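Local coordinates for cation efflux system protein CusF (Escherichia coli, PDB 3E6Z) that carries copper in the periplasm as a small metallochaperone of the Cus efflux system, which gives resistance to copper and silver, at residues A[21-26]-A[68-73]. The protein carries 1 engineered substitution. Sequence-based numbering, arbitrary orientation.
Sequences SKKITI and GNLSLL. With ACT (acetate ion), chain C.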
loop_
_atom_site.group_PDB
_atom_site.type_symbol
_atom_site.label_atom_id
_atom_site.label_comp_id
_atom_site.label_asym_id
_atom_site.label_seq_id
_atom_site.Cartn_x
_atom_site.Cartn_y
_atom_site.Cartn_z
ATOM N N SER A 21 8.771 1.528 -13.115
ATOM C CA SER A 21 7.512 0.819 -13.280
ATOM C C SER A 21 6.440 1.375 -12.366
ATOM O O SER A 21 5.282 0.978 -12.512
ATOM C CB SER A 21 7.651 -0.640 -13.005
ATOM O OG SER A 21 8.090 -0.875 -11.661
ATOM N N LYS A 22 6.857 2.290 -11.451
ATOM C CA LYS A 22 5.928 2.968 -10.501
ATOM C C LYS A 22 5.297 1.919 -9.547
ATOM O O LYS A 22 4.102 1.915 -9.303
ATOM C CB LYS A 22 4.841 3.781 -11.217
ATOM C CG LYS A 22 5.413 4.880 -12.167
ATOM C CD LYS A 22 6.223 5.971 -11.468
ATOM C CE LYS A 22 6.656 7.176 -12.274
ATOM N NZ LYS A 22 7.577 6.855 -13.383
ATOM N N LYS A 23 6.181 1.052 -8.962
ATOM C CA LYS A 23 5.741 -0.039 -8.114
ATOM C C LYS A 23 6.517 0.025 -6.777
ATOM O O LYS A 23 7.750 0.074 -6.789
ATOM C CB LYS A 23 5.956 -1.392 -8.769
ATOM C CG LYS A 23 5.207 -1.620 -10.068
ATOM C CD LYS A 23 3.708 -1.773 -9.920
ATOM C CE LYS A 23 3.078 -1.859 -11.283
ATOM N NZ LYS A 23 1.611 -2.255 -11.212
ATOM N N ILE A 24 5.797 -0.024 -5.703
ATOM C CA ILE A 24 6.394 -0.131 -4.362
ATOM C C ILE A 24 5.985 -1.509 -3.865
ATOM O O ILE A 24 4.793 -1.827 -3.723
ATOM C CB ILE A 24 5.853 0.933 -3.429
ATOM C CG1 ILE A 24 6.113 2.347 -3.998
ATOM C CG2 ILE A 24 6.611 0.810 -2.011
ATOM C CD1 ILE A 24 5.592 3.389 -3.187
ATOM N N THR A 25 7.003 -2.379 -3.557
ATOM C CA THR A 25 6.758 -3.677 -2.999
ATOM C C THR A 25 6.791 -3.535 -1.443
ATOM O O THR A 25 7.813 -3.041 -0.907
ATOM C CB THR A 25 7.813 -4.677 -3.489
ATOM O OG1 THR A 25 7.718 -4.736 -4.913
ATOM C CG2 THR A 25 7.632 -6.046 -2.956
ATOM N N ILE A 26 5.692 -3.887 -0.803
ATOM C CA ILE A 26 5.511 -3.700 0.642
ATOM C C ILE A 26 5.147 -4.989 1.268
ATOM O O ILE A 26 4.235 -5.715 0.793
ATOM C CB ILE A 26 4.401 -2.637 0.959
ATOM C CG1 ILE A 26 4.746 -1.334 0.264
ATOM C CG2 ILE A 26 4.209 -2.478 2.514
ATOM C CD1 ILE A 26 3.621 -0.218 0.437
ATOM N N GLY A 68 -9.101 -4.297 -10.001
ATOM C CA GLY A 68 -8.711 -5.580 -10.617
ATOM C C GLY A 68 -7.470 -6.127 -9.883
ATOM O O GLY A 68 -7.449 -6.333 -8.672
ATOM N N ASN A 69 -6.460 -6.414 -10.677
ATOM C CA ASN A 69 -5.188 -6.942 -10.159
ATOM C C ASN A 69 -4.278 -5.832 -9.530
ATOM O O ASN A 69 -3.283 -6.202 -8.964
ATOM C CB ASN A 69 -4.410 -7.580 -11.301
ATOM C CG ASN A 69 -5.145 -8.806 -11.870
ATOM O OD1 ASN A 69 -5.762 -8.681 -13.034
ATOM N ND2 ASN A 69 -5.186 -9.827 -11.193
ATOM N N LEU A 70 -4.612 -4.596 -9.730
ATOM C CA LEU A 70 -3.786 -3.493 -9.185
ATOM C C LEU A 70 -4.286 -3.074 -7.814
ATOM O O LEU A 70 -5.477 -3.020 -7.480
ATOM C CB LEU A 70 -3.866 -2.292 -10.054
ATOM C CG LEU A 70 -3.314 -2.520 -11.510
ATOM C CD1 LEU A 70 -3.545 -1.276 -12.335
ATOM C CD2 LEU A 70 -1.828 -2.935 -11.461
ATOM N N SER A 71 -3.281 -2.666 -6.951
ATOM C CA SER A 71 -3.594 -1.981 -5.692
ATOM C C SER A 71 -3.012 -0.571 -5.839
ATOM O O SER A 71 -1.781 -0.392 -5.819
ATOM C CB SER A 71 -2.953 -2.750 -4.502
ATOM O OG SER A 71 -3.394 -4.044 -4.401
ATOM N N LEU A 72 -3.902 0.388 -6.105
ATOM C CA LEU A 72 -3.479 1.749 -6.411
ATOM C C LEU A 72 -3.330 2.557 -5.116
ATOM O O LEU A 72 -4.243 2.640 -4.307
ATOM C CB LEU A 72 -4.583 2.450 -7.232
ATOM C CG LEU A 72 -4.949 1.700 -8.534
ATOM C CD1 LEU A 72 -6.030 2.592 -9.264
ATOM C CD2 LEU A 72 -3.699 1.518 -9.463
ATOM N N LEU A 73 -2.113 3.136 -4.927
ATOM C CA LEU A 73 -1.917 3.910 -3.667
ATOM C C LEU A 73 -2.624 5.197 -3.674
ATOM O O LEU A 73 -2.498 6.039 -4.597
ATOM C CB LEU A 73 -0.405 4.141 -3.502
ATOM C CG LEU A 73 0.403 2.907 -3.148
ATOM C CD1 LEU A 73 1.891 3.159 -3.403
ATOM C CD2 LEU A 73 0.123 2.457 -1.724
HETATM C C ACT C . 0.875 -5.579 -9.449
HETATM O O ACT C . 0.816 -4.375 -9.558
HETATM O OXT ACT C . 1.731 -6.258 -10.131
HETATM C CH3 ACT C . -0.029 -6.239 -8.507
#
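I24 and L73 meet inside the small beta-barrel of CusF, an OB-fold, where residues 21-26 and 68-73 come from strands that are not neighbours in the sheet order. No hydrogen bond joins the two segments, and even their nearest CA atoms, those of I24 and L73, are 9.3 Å apart; side chains alone bridge the gap.

The apolar part lies in the barrel interior. Both residues point their CB toward the other segment, and the two side chains cross at about a right angle, touching at their ends: CD1 of I24 reaches CD1 of L73 at 3.7 Å. The isoleucine gets there because CG1 stands anti to its own carbonyl carbon (chi1 -58°) and the chain then runs on extended (chi2 178°), which carries the terminal methyl away from the backbone. Long, branched aliphatic residues suit this place, since together they bridge the gap between the two strands and bring no polar group into it. I54 and I45 also pack on I24, while F62 lies against L73, whose side chain is about 12 Å from the bound copper(II) ion.

The polar part is more open and involves an acetate ion, probably from the crystallisation liquor. K23 bends at chi2 (-70°), then extends, so that its ammonium end approaches residues 68-73 although its CB does not aim there. A lysine serves here because its aliphatic chain is long enough to cross while its charge stays at the surface. K23 NZ donates to acetate O at 2.8 Å, and the same NZ is also hydrogen-bonded to T44 OG1. R42 NE binds the acetate too, so two cationic side chains hold one anion. L70 contributes a methyl beside them: its CD2 sits 3.6 Å from that same acetate O and 3.5 Å from K23 NZ.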